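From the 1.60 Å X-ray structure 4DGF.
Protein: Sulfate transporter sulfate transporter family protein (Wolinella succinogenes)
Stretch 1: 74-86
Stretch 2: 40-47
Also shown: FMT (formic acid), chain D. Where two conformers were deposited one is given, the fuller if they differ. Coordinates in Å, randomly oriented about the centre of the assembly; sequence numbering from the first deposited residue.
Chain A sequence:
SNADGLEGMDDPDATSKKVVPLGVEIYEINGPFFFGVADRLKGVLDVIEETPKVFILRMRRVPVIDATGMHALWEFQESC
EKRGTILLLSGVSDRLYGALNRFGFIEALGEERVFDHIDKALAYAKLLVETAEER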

ATOM      1  N   TRP A  74       3.304   2.658  -9.471  1.00 13.05           N
ATOM      2  CA  TRP A  74       3.131   4.064  -9.884  1.00 14.28           C
ATOM      3  C   TRP A  74       1.732   4.243 -10.444  1.00 14.33           C
ATOM      4  O   TRP A  74       1.036   5.281 -10.124  1.00 14.01           O
ATOM      5  CB  TRP A  74       4.009   4.483 -11.089  1.00 17.14           C
ATOM      6  CG  TRP A  74       5.394   4.890 -10.715  1.00 17.50           C
ATOM      7  CD1 TRP A  74       6.600   4.242 -10.999  1.00 18.72           C
ATOM      8  CD2 TRP A  74       5.787   6.079 -10.002  1.00 17.57           C
ATOM      9  NE1 TRP A  74       7.656   4.964 -10.539  1.00 17.95           N
ATOM     10  CE2 TRP A  74       7.263   6.032  -9.907  1.00 18.53           C
ATOM     11  CE3 TRP A  74       5.101   7.175  -9.454  1.00 22.55           C
ATOM     12  CZ2 TRP A  74       8.019   7.052  -9.284  1.00 21.68           C
ATOM     13  CZ3 TRP A  74       5.862   8.155  -8.813  1.00 22.88           C
ATOM     14  CH2 TRP A  74       7.290   8.097  -8.735  1.00 23.13           C
ATOM     15  N   GLU A  75       1.305   3.321 -11.300  0.50 14.37           N
ATOM     16  CA  GLU A  75      -0.009   3.519 -11.902  0.50 16.13           C
ATOM     17  C   GLU A  75      -1.102   3.296 -10.843  0.50 15.23           C
ATOM     18  O   GLU A  75      -2.161   3.883 -10.926  0.50 16.00           O
ATOM     19  CB  GLU A  75      -0.203   2.644 -13.140  0.50 18.97           C
ATOM     20  CG  GLU A  75      -0.655   1.251 -12.806  0.50 22.90           C
ATOM     21  CD  GLU A  75      -1.133   0.449 -14.024  0.50 27.01           C
ATOM     22  OE1 GLU A  75      -2.001   0.986 -14.790  0.50 30.53           O
ATOM     23  OE2 GLU A  75      -0.654  -0.721 -14.184  0.50 25.56           O
ATOM     24  N   PHE A  76      -0.834   2.499  -9.805  1.00 13.30           N
ATOM     25  CA  PHE A  76      -1.808   2.341  -8.794  1.00 13.51           C
ATOM     26  C   PHE A  76      -1.954   3.633  -7.971  1.00 13.88           C
ATOM     27  O   PHE A  76      -3.093   4.029  -7.599  1.00 12.75           O
ATOM     28  CB  PHE A  76      -1.481   1.150  -7.878  1.00 13.05           C
ATOM     29  CG  PHE A  76      -2.571   0.875  -6.895  1.00 14.93           C
ATOM     30  CD1 PHE A  76      -3.763   0.342  -7.294  1.00 15.55           C
ATOM     31  CD2 PHE A  76      -2.394   1.189  -5.562  1.00 16.35           C
ATOM     32  CE1 PHE A  76      -4.796   0.130  -6.379  1.00 16.39           C
ATOM     33  CE2 PHE A  76      -3.426   0.982  -4.632  1.00 19.77           C
ATOM     34  CZ  PHE A  76      -4.637   0.498  -5.062  1.00 17.61           C
ATOM     35  N   GLN A  77      -0.822   4.246  -7.637  1.00 13.95           N
ATOM     36  CA  GLN A  77      -0.868   5.507  -6.899  1.00 16.65           C
ATOM     37  C   GLN A  77      -1.600   6.609  -7.706  1.00 16.21           C
ATOM     38  O   GLN A  77      -2.350   7.349  -7.137  1.00 16.60           O
ATOM     39  CB  GLN A  77       0.603   5.842  -6.527  1.00 18.18           C
ATOM     40  CG  GLN A  77       0.797   7.030  -5.640  1.00 24.67           C
ATOM     41  CD  GLN A  77       0.875   8.314  -6.359  1.00 31.10           C
ATOM     42  OE1 GLN A  77       1.452   8.391  -7.442  1.00 39.79           O
ATOM     43  NE2 GLN A  77       0.380   9.402  -5.703  1.00 41.14           N
ATOM     44  N   GLU A  78      -1.433   6.622  -9.012  1.00 15.26           N
ATOM     45  CA  GLU A  78      -2.184   7.510  -9.946  1.00 16.13           C
ATOM     46  C   GLU A  78      -3.652   7.269  -9.944  1.00 16.77           C
ATOM     47  O   GLU A  78      -4.417   8.263  -9.851  1.00 15.15           O
ATOM     48  CB  GLU A  78      -1.621   7.418 -11.349  1.00 19.73           C
ATOM     49  CG  GLU A  78      -0.250   8.104 -11.376  1.00 27.10           C
ATOM     50  CD  GLU A  78       0.242   8.289 -12.789  1.00 35.67           C
ATOM     51  OE1 GLU A  78      -0.609   8.588 -13.678  1.00 46.38           O
ATOM     52  OE2 GLU A  78       1.474   8.132 -13.007  1.00 41.23           O
ATOM     53  N   SER A  79      -4.064   5.993  -9.959  1.00 15.66           N
ATOM     54  CA  SER A  79      -5.443   5.639  -9.786  1.00 16.86           C
ATOM     55  C   SER A  79      -6.017   6.112  -8.436  1.00 17.13           C
ATOM     56  O   SER A  79      -7.171   6.584  -8.344  1.00 14.97           O
ATOM     57  CB  SER A  79      -5.703   4.140 -10.081  1.00 19.67           C
ATOM     58  OG  SER A  79      -5.381   3.357  -8.937  1.00 29.40           O
ATOM     59  N   CYS A  80      -5.240   6.044  -7.373  1.00 14.47           N
ATOM     60  CA  CYS A  80      -5.726   6.519  -6.060  1.00 14.99           C
ATOM     61  C   CYS A  80      -5.947   8.044  -6.069  1.00 16.49           C
ATOM     62  O   CYS A  80      -6.980   8.540  -5.630  1.00 17.62           O
ATOM     63  CB  CYS A  80      -4.696   6.128  -4.984  1.00 14.16           C
ATOM     64  SG  CYS A  80      -4.727   4.372  -4.496  0.93 16.04           S
ATOM     65  N   GLU A  81      -5.025   8.754  -6.690  1.00 16.90           N
ATOM     66  CA  GLU A  81      -5.208  10.194  -6.745  1.00 20.76           C
ATOM     67  C   GLU A  81      -6.384  10.582  -7.580  1.00 21.11           C
ATOM     68  O   GLU A  81      -7.108  11.500  -7.157  1.00 21.48           O
ATOM     69  CB  GLU A  81      -4.014  10.861  -7.417  1.00 25.73           C
ATOM     70  CG  GLU A  81      -2.712  10.627  -6.732  1.00 35.85           C
ATOM     71  CD  GLU A  81      -1.654  11.537  -7.386  1.00 45.63           C
ATOM     72  OE1 GLU A  81      -1.133  12.457  -6.683  1.00 49.46           O
ATOM     73  OE2 GLU A  81      -1.381  11.345  -8.617  1.00 49.51           O
ATOM     74  N   LYS A  82      -6.627   9.892  -8.712  1.00 21.14           N
ATOM     75  CA  LYS A  82      -7.831  10.138  -9.500  1.00 22.33           C
ATOM     76  C   LYS A  82      -9.123   9.877  -8.756  1.00 23.61           C
ATOM     77  O   LYS A  82     -10.165  10.410  -9.146  1.00 22.85           O
ATOM     78  CB  LYS A  82      -7.880   9.313 -10.807  1.00 21.32           C
ATOM     79  CG  LYS A  82      -6.823   9.804 -11.833  1.00 22.15           C
ATOM     80  CD  LYS A  82      -6.756   9.022 -13.135  1.00 23.73           C
ATOM     81  CE  LYS A  82      -5.732   9.580 -14.139  1.00 23.90           C
ATOM     82  NZ  LYS A  82      -5.698   8.650 -15.335  1.00 26.91           N
ATOM     83  N   ARG A  83      -9.091   8.973  -7.786  1.00 20.45           N
ATOM     84  CA  ARG A  83     -10.308   8.683  -6.966  1.00 22.78           C
ATOM     85  C   ARG A  83     -10.370   9.389  -5.635  1.00 20.09           C
ATOM     86  O   ARG A  83     -11.346   9.157  -4.896  1.00 21.97           O
ATOM     87  CB  ARG A  83     -10.356   7.184  -6.675  1.00 25.00           C
ATOM     88  CG  ARG A  83     -10.513   6.328  -7.931  1.00 30.73           C
ATOM     89  CD  ARG A  83     -11.975   6.057  -8.214  1.00 33.26           C
ATOM     90  NE  ARG A  83     -12.125   5.168  -9.359  1.00 40.05           N
ATOM     91  CZ  ARG A  83     -12.162   5.606 -10.624  1.00 44.84           C
ATOM     92  NH1 ARG A  83     -12.032   6.907 -10.881  1.00 40.11           N
ATOM     93  NH2 ARG A  83     -12.321   4.748 -11.631  1.00 42.96           N
ATOM     94  N   GLY A  84      -9.368  10.231  -5.305  1.00 17.84           N
ATOM     95  CA  GLY A  84      -9.287  10.929  -4.000  1.00 18.71           C
ATOM     96  C   GLY A  84      -9.116   9.932  -2.843  1.00 20.37           C
ATOM     97  O   GLY A  84      -9.609  10.163  -1.644  1.00 21.93           O
ATOM     98  N   THR A  85      -8.527   8.775  -3.182  1.00 16.95           N
ATOM     99  CA  THR A  85      -8.144   7.777  -2.181  1.00 16.51           C
ATOM    100  C   THR A  85      -6.733   8.044  -1.701  1.00 15.76           C
ATOM    101  O   THR A  85      -5.868   8.259  -2.535  1.00 17.32           O
ATOM    102  CB  THR A  85      -8.152   6.351  -2.822  1.00 17.84           C
ATOM    103  OG1 THR A  85      -9.521   6.061  -3.224  1.00 19.41           O
ATOM    104  CG2 THR A  85      -7.675   5.281  -1.788  1.00 17.78           C
ATOM    105  N   ILE A  86      -6.498   7.955  -0.392  1.00 14.47           N
ATOM    106  CA  ILE A  86      -5.137   8.126   0.113  1.00 13.66           C
ATOM    107  C   ILE A  86      -4.453   6.721   0.176  1.00 12.50           C
ATOM    108  O   ILE A  86      -4.887   5.866   0.923  1.00 12.53           O
ATOM    109  CB  ILE A  86      -5.172   8.779   1.512  1.00 15.92           C
ATOM    110  CG1 ILE A  86      -5.717  10.218   1.375  1.00 18.03           C
ATOM    111  CG2 ILE A  86      -3.747   8.782   2.076  1.00 14.25           C
ATOM    112  CD1 ILE A  86      -6.098  10.925   2.687  1.00 21.73           C
TER
HETATM  113  C   FMT D 602      -1.033 -10.145  -4.220  1.00 15.48           C
HETATM  114  O1  FMT D 602      -1.422  -9.879  -5.369  1.00 13.34           O
HETATM  115  O2  FMT D 602      -0.002 -10.926  -4.186  1.00 12.06           O
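Stretch 2 (40-47) RLKGVLDV

How does stretch 2 lie on stretch 1? It enters as the last two residues of a helix, Arg40 and Leu41, leaves helical geometry at Lys42, and passes through a type II turn from Leu41 to Val44, closed by Val44 N to Leu41 O at 3.0 Å. Gly43 takes the positive phi of 77° that this turn needs. Stretch 2 runs in the same sense as the helix of stretch 1: Lys42 CA lies 6.9 Å from Phe76 CA, and Leu45 CA 6.8 Å from Ser79 CA, three residues further on in both stretches. No direct hydrogen bond links the two stretches.

What holds the centre? Leu45, with chi1 m and chi2 t, points toward the helix and places CD1 3.5 Å from Cys80 CA and 3.7 Å from Cys80 SG. Leu45 CD1 also lies 4.1 Å from Thr85 OG1, so this one methyl touches both the helix and the segment after its Gly84 Schellman turn. Phe76, chi1 t, points its CA-to-CB bond toward stretch 2, and its ring packs there; Leu41 CD1 sits over one face, 3.9 Å from the ring centroid, while Phe76 CE1 meets Val44 CB at 4.1 Å.

Why is Ser79 in the p rotamer? At chi1 83° its hydroxyl turns back to its own helix, donating from OG to Phe76 O at 2.7 Å. The same OG accepts from a water at 2.8 Å, and that water accepts from Leu45 N at 2.9 Å, bridging the stretches.

How do the charged ends differ? Arg83 bends at chi2 (-92°, between wells), and its NH2 forms a salt bridge with Asp46 OD1 at 3.0 Å. At the other end, Lys42 points its CB away, yet its extended chain brings CE within 3.2 Å of Glu75 OE2; Lys42 NZ remains 4.4 Å from Glu75 OE1, too far for a salt bridge.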

ATOM      1  N   ARG A  40      -2.112  -8.640 -10.830  1.00 14.02           N
ATOM      2  CA  ARG A  40      -3.249  -8.682  -9.848  1.00 15.04           C
ATOM      3  C   ARG A  40      -3.614  -7.301  -9.251  1.00 15.81           C
ATOM      4  O   ARG A  40      -4.803  -6.978  -9.087  1.00 19.42           O
ATOM      5  CB  ARG A  40      -2.927  -9.621  -8.731  1.00 12.99           C
ATOM      6  CG  ARG A  40      -2.862 -11.042  -9.195  1.00 14.79           C
ATOM      7  CD  ARG A  40      -2.634 -11.995  -8.041  1.00 14.01           C
ATOM      8  NE  ARG A  40      -1.397 -11.864  -7.272  1.00 15.36           N
ATOM      9  CZ  ARG A  40      -0.301 -12.568  -7.468  1.00 14.73           C
ATOM     10  NH1 ARG A  40      -0.164 -13.520  -8.462  1.00 14.81           N
ATOM     11  NH2 ARG A  40       0.680 -12.420  -6.636  1.00 14.97           N
ATOM     12  N   LEU A  41      -2.644  -6.423  -9.043  1.00 14.27           N
ATOM     13  CA  LEU A  41      -2.938  -5.111  -8.476  1.00 15.68           C
ATOM     14  C   LEU A  41      -3.605  -4.159  -9.529  1.00 17.68           C
ATOM     15  O   LEU A  41      -4.412  -3.222  -9.195  1.00 15.04           O
ATOM     16  CB  LEU A  41      -1.678  -4.432  -7.912  1.00 17.08           C
ATOM     17  CG  LEU A  41      -1.902  -3.047  -7.252  1.00 15.62           C
ATOM     18  CD1 LEU A  41      -2.898  -3.117  -6.046  1.00 20.37           C
ATOM     19  CD2 LEU A  41      -0.505  -2.539  -6.836  1.00 18.53           C
ATOM     20  N   LYS A  42      -3.225  -4.392 -10.794  1.00 18.61           N
ATOM     21  CA  LYS A  42      -3.716  -3.502 -11.878  1.00 21.38           C
ATOM     22  C   LYS A  42      -5.192  -3.368 -11.838  1.00 18.83           C
ATOM     23  O   LYS A  42      -5.949  -4.331 -12.002  1.00 19.87           O
ATOM     24  CB  LYS A  42      -3.330  -3.984 -13.289  1.00 26.18           C
ATOM     25  CG  LYS A  42      -3.478  -2.817 -14.298  1.00 30.24           C
ATOM     26  CD  LYS A  42      -2.939  -3.190 -15.656  1.00 36.40           C
ATOM     27  CE  LYS A  42      -2.687  -1.887 -16.391  1.00 42.46           C
ATOM     28  NZ  LYS A  42      -2.991  -2.015 -17.843  1.00 46.90           N
ATOM     29  N   GLY A  43      -5.640  -2.114 -11.770  1.00 18.51           N
ATOM     30  CA  GLY A  43      -7.051  -1.840 -11.927  1.00 17.64           C
ATOM     31  C   GLY A  43      -7.894  -2.162 -10.710  1.00 18.98           C
ATOM     32  O   GLY A  43      -9.146  -2.046 -10.772  1.00 18.24           O
ATOM     33  N   VAL A  44      -7.264  -2.501  -9.575  1.00 15.72           N
ATOM     34  CA  VAL A  44      -8.036  -2.822  -8.401  1.00 16.06           C
ATOM     35  C   VAL A  44      -8.972  -1.689  -7.974  1.00 18.45           C
ATOM     36  O   VAL A  44     -10.096  -1.964  -7.586  1.00 17.66           O
ATOM     37  CB  VAL A  44      -7.112  -3.193  -7.230  1.00 16.37           C
ATOM     38  CG1 VAL A  44      -7.837  -3.047  -5.896  1.00 16.49           C
ATOM     39  CG2 VAL A  44      -6.642  -4.694  -7.375  1.00 17.13           C
ATOM     40  N   LEU A  45      -8.569  -0.415  -8.069  1.00 17.31           N
ATOM     41  CA  LEU A  45      -9.519   0.607  -7.659  1.00 23.14           C
ATOM     42  C   LEU A  45     -10.678   0.758  -8.675  1.00 23.55           C
ATOM     43  O   LEU A  45     -11.711   1.249  -8.323  1.00 30.55           O
ATOM     44  CB  LEU A  45      -8.818   1.940  -7.440  1.00 26.40           C
ATOM     45  CG  LEU A  45      -8.236   2.314  -6.086  1.00 29.47           C
ATOM     46  CD1 LEU A  45      -7.905   3.794  -6.215  1.00 28.23           C
ATOM     47  CD2 LEU A  45      -9.136   2.120  -4.863  1.00 27.01           C
ATOM     48  N   ASP A  46     -10.534   0.370  -9.940  1.00 24.41           N
ATOM     49  CA  ASP A  46     -11.703   0.455 -10.854  1.00 28.99           C
ATOM     50  C   ASP A  46     -12.734  -0.672 -10.598  1.00 32.45           C
ATOM     51  O   ASP A  46     -13.813  -0.629 -11.208  1.00 32.66           O
ATOM     52  CB  ASP A  46     -11.296   0.294 -12.318  1.00 34.32           C
ATOM     53  CG  ASP A  46     -10.277   1.367 -12.793  1.00 43.39           C
ATOM     54  OD1 ASP A  46     -10.444   2.582 -12.433  1.00 41.51           O
ATOM     55  OD2 ASP A  46      -9.312   0.976 -13.530  1.00 44.15           O
ATOM     56  N   VAL A  47     -12.424  -1.670  -9.754  1.00 25.99           N
ATOM     57  CA  VAL A  47     -13.443  -2.703  -9.439  1.00 29.40           C
ATOM     58  C   VAL A  47     -13.929  -2.713  -7.983  1.00 31.99           C
ATOM     59  O   VAL A  47     -14.626  -3.627  -7.579  1.00 35.99           O
ATOM     60  CB  VAL A  47     -12.978  -4.120  -9.868  1.00 27.78           C
ATOM     61  CG1 VAL A  47     -12.511  -4.078 -11.322  1.00 27.22           C
ATOM     62  CG2 VAL A  47     -11.825  -4.581  -8.978  1.00 23.43           C
TER
HETATM   63  O   HOH W   1      -6.380   0.833  -9.503  1.00 18.49           O